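Local atomic coordinates of putative thiosulfate sulfurtransferase YOR285W (Saccharomyces cerevisiae, PDB entry 3D1P), a protein that transfers sulfur from thiosulfate to glutathione, yielding S-sulfanylglutathione and sulfite, as a step in mitochondrial hydrogen sulfide metabolism. Residues V46-E51 with P64-P69. Residues are numbered along the deposited sequence; the frame is centred on the assembly and turned at random.
Sequences VREPSE and PYRSHP
Glu48 reaches across to the turn at Arg66 and Ser67, a worked example of one carboxylate bonding to two donors of a turn that has helical torsions but lacks regular helix bonds. Its chain is bent at chi2 (-58°), which brings both oxygens to the turn. Packing is tight here: OE1 takes the Ser67 hydroxyl OG on its syn lone pair at 2.7 Å, while OE2 is met from above the carboxylate plane by Ser67 N at 3.1 Å and presses on Arg66 CB at 3.0 Å. A water links OE2 with Val46 O and Arg66 N. The Val46 side is buried and mostly backbone: Tyr65 N donates to Val46 O over 2.9 Å, nearly straight at 168°, and Pro64 CA lies 3.4 Å from Arg47 O. In this rhodanese fold, residues 46-51 lead from strand 41-45 into helix 49-54, and residues 64-69 follow edge strand 61-62; Val46 also touches Cys98, the persulfide-forming cysteine. An alanine in place of Glu48 would probably leave Ser67 OG and N without their acceptor and the turn freer to shift. Toward solvent the packing thins to Pro49 CD against Pro64 CG at 3.6 Å, and to Arg66, whose NE stays 5.0 Å from Glu48 OE2.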
ATOM      1  N   VAL A  46       2.754   1.145   3.900  1.00  3.64           N
ATOM      2  CA  VAL A  46       3.644   0.375   4.770  1.00  3.77           C
ATOM      3  C   VAL A  46       4.474   1.268   5.692  1.00  4.00           C
ATOM      4  O   VAL A  46       5.452   0.812   6.279  1.00  4.07           O
ATOM      5  CB  VAL A  46       4.509  -0.631   3.979  1.00  4.06           C
ATOM      6  CG1 VAL A  46       3.622  -1.504   3.120  1.00  4.83           C
ATOM      7  CG2 VAL A  46       5.583   0.013   3.151  1.00  4.55           C
ATOM      8  N   ARG A  47       4.050   2.512   5.876  1.00  3.76           N
ATOM      9  CA  ARG A  47       4.618   3.330   6.939  1.00  3.93           C
ATOM     10  C   ARG A  47       4.267   2.748   8.317  1.00  3.94           C
ATOM     11  O   ARG A  47       3.432   1.853   8.448  1.00  4.15           O
ATOM     12  CB  ARG A  47       4.118   4.770   6.812  1.00  4.16           C
ATOM     13  CG  ARG A  47       4.567   5.461   5.538  1.00  4.41           C
ATOM     14  CD  ARG A  47       4.018   6.867   5.389  1.00  4.36           C
ATOM     15  NE  ARG A  47       2.551   6.814   5.375  1.00  4.91           N
ATOM     16  CZ  ARG A  47       1.738   7.761   5.770  1.00  4.68           C
ATOM     17  NH1 ARG A  47       2.179   8.926   6.169  1.00  6.72           N
ATOM     18  NH2 ARG A  47       0.437   7.508   5.771  1.00  5.67           N
ATOM     19  N   GLU A  48       4.930   3.269   9.345  1.00  4.09           N
ATOM     20  CA  GLU A  48       4.608   2.865  10.703  1.00  4.53           C
ATOM     21  C   GLU A  48       3.260   3.449  11.118  1.00  4.44           C
ATOM     22  O   GLU A  48       2.796   4.434  10.546  1.00  4.87           O
ATOM     23  CB  GLU A  48       5.698   3.271  11.683  1.00  4.95           C
ATOM     24  CG  GLU A  48       7.002   2.504  11.451  1.00  5.30           C
ATOM     25  CD  GLU A  48       6.797   0.999  11.554  1.00  5.46           C
ATOM     26  OE1 GLU A  48       6.330   0.558  12.634  1.00  7.30           O
ATOM     27  OE2 GLU A  48       7.004   0.272  10.567  1.00  5.88           O
ATOM     28  N   PRO A  49       2.620   2.880  12.129  1.00  5.07           N
ATOM     29  CA  PRO A  49       1.288   3.368  12.529  1.00  5.88           C
ATOM     30  C   PRO A  49       1.260   4.853  12.888  1.00  5.59           C
ATOM     31  O   PRO A  49       0.291   5.542  12.602  1.00  6.38           O
ATOM     32  CB  PRO A  49       0.918   2.442  13.687  1.00  7.08           C
ATOM     33  CG  PRO A  49       1.631   1.152  13.375  1.00  6.97           C
ATOM     34  CD  PRO A  49       2.958   1.633  12.859  1.00  6.19           C
ATOM     35  N   SER A  50       2.321   5.357  13.522  1.00  6.07           N
ATOM     36  CA  SER A  50       2.393   6.746  13.893  1.00  6.89           C
ATOM     37  C   SER A  50       2.396   7.623  12.665  1.00  8.82           C
ATOM     38  O   SER A  50       1.513   8.530  12.587  1.00 11.66           O
ATOM     39  CB  SER A  50       3.588   6.942  14.824  1.00  8.18           C
ATOM     40  OG  SER A  50       4.769   6.432  14.268  1.00  9.85           O
ATOM     41  N   GLU A  51       3.164   7.234  11.632  1.00  6.34           N
ATOM     42  CA  GLU A  51       3.154   7.966  10.339  1.00  6.38           C
ATOM     43  C   GLU A  51       1.775   7.947   9.674  1.00  6.84           C
ATOM     44  O   GLU A  51       1.235   8.943   9.160  1.00  9.87           O
ATOM     45  CB  GLU A  51       4.169   7.388   9.369  1.00  6.45           C
ATOM     46  CG  GLU A  51       5.629   7.584   9.709  1.00  6.93           C
ATOM     47  CD  GLU A  51       6.562   6.761   8.832  1.00  6.09           C
ATOM     48  OE1 GLU A  51       6.668   5.543   9.041  1.00  5.52           O
ATOM     49  OE2 GLU A  51       7.169   7.333   7.893  1.00  7.55           O
ATOM     50  N   PRO A  64       2.646  -2.118   8.361  1.00  4.83           N
ATOM     51  CA  PRO A  64       3.958  -1.491   8.558  1.00  4.78           C
ATOM     52  C   PRO A  64       5.138  -2.376   8.168  1.00  4.83           C
ATOM     53  O   PRO A  64       5.289  -3.503   8.658  1.00  6.06           O
ATOM     54  CB  PRO A  64       3.975  -1.200  10.068  1.00  5.14           C
ATOM     55  CG  PRO A  64       2.501  -1.019  10.432  1.00  5.58           C
ATOM     56  CD  PRO A  64       1.800  -2.038   9.574  1.00  5.10           C
ATOM     57  N   TYR A  65       6.052  -1.826   7.344  1.00  5.06           N
ATOM     58  CA  TYR A  65       7.182  -2.602   6.881  1.00  5.19           C
ATOM     59  C   TYR A  65       8.278  -2.713   7.941  1.00  5.36           C
ATOM     60  O   TYR A  65       8.786  -3.792   8.178  1.00  7.60           O
ATOM     61  CB  TYR A  65       7.738  -2.051   5.566  1.00  5.62           C
ATOM     62  CG  TYR A  65       8.861  -2.902   5.056  1.00  6.04           C
ATOM     63  CD1 TYR A  65       8.608  -4.147   4.513  1.00  7.21           C
ATOM     64  CD2 TYR A  65      10.182  -2.482   5.146  1.00  8.62           C
ATOM     65  CE1 TYR A  65       9.661  -4.990   4.095  1.00  9.84           C
ATOM     66  CE2 TYR A  65      11.199  -3.306   4.748  1.00 11.40           C
ATOM     67  CZ  TYR A  65      10.930  -4.547   4.224  1.00 11.36           C
ATOM     68  OH  TYR A  65      11.977  -5.349   3.821  1.00 14.93           O
ATOM     69  N   ARG A  66       8.629  -1.593   8.564  1.00  5.70           N
ATOM     70  CA  ARG A  66       9.693  -1.572   9.565  1.00  5.86           C
ATOM     71  C   ARG A  66       9.422  -2.536  10.719  1.00  6.43           C
ATOM     72  O   ARG A  66      10.311  -3.272  11.146  1.00  7.67           O
ATOM     73  CB  ARG A  66       9.894  -0.154  10.101  1.00  7.66           C
ATOM     74  CG  ARG A  66      10.857   0.689   9.281  1.00  9.54           C
ATOM     75  CD  ARG A  66      10.921   2.116   9.801  0.80 10.84           C
ATOM     76  NE  ARG A  66      11.599   2.199  11.091  0.80 12.36           N
ATOM     77  CZ  ARG A  66      12.914   2.090  11.253  0.80 14.16           C
ATOM     78  NH1 ARG A  66      13.700   1.896  10.203  0.80 15.06           N
ATOM     79  NH2 ARG A  66      13.444   2.178  12.465  0.80 13.94           N
ATOM     80  N   SER A  67       8.192  -2.521  11.221  1.00  5.24           N
ATOM     81  CA  SER A  67       7.812  -3.346  12.346  1.00  6.08           C
ATOM     82  C   SER A  67       7.217  -4.701  11.974  1.00  5.88           C
ATOM     83  O   SER A  67       7.140  -5.563  12.850  1.00  7.16           O
ATOM     84  CB  SER A  67       6.950  -2.575  13.316  1.00  7.36           C
ATOM     85  OG  SER A  67       5.826  -2.055  12.677  1.00  7.49           O
ATOM     86  N   HIS A  68       6.852  -4.900  10.710  1.00  5.81           N
ATOM     87  CA  HIS A  68       6.325  -6.167  10.232  1.00  5.91           C
ATOM     88  C   HIS A  68       6.851  -6.445   8.819  1.00  6.23           C
ATOM     89  O   HIS A  68       6.060  -6.569   7.871  1.00  6.38           O
ATOM     90  CB  HIS A  68       4.785  -6.191  10.253  1.00  6.58           C
ATOM     91  CG  HIS A  68       4.229  -6.009  11.595  1.00  7.46           C
ATOM     92  ND1 HIS A  68       4.100  -7.058  12.480  1.00  9.92           N
ATOM     93  CD2 HIS A  68       3.779  -4.916  12.241  1.00  9.74           C
ATOM     94  CE1 HIS A  68       3.561  -6.621  13.598  1.00 11.96           C
ATOM     95  NE2 HIS A  68       3.380  -5.323  13.491  1.00 12.70           N
ATOM     96  N   PRO A  69       8.164  -6.578   8.633  1.00  6.13           N
ATOM     97  CA  PRO A  69       8.696  -6.712   7.264  1.00  7.07           C
ATOM     98  C   PRO A  69       8.276  -7.978   6.557  1.00  7.79           C
ATOM     99  O   PRO A  69       8.271  -8.048   5.319  1.00  8.93           O
ATOM    100  CB  PRO A  69      10.212  -6.631   7.472  1.00  8.41           C
ATOM    101  CG  PRO A  69      10.406  -7.103   8.894  1.00  8.62           C
ATOM    102  CD  PRO A  69       9.225  -6.497   9.649  1.00  6.77           C
TER
HETATM  103  O   HOH W   1       7.546   1.125   8.109  1.00  5.01           O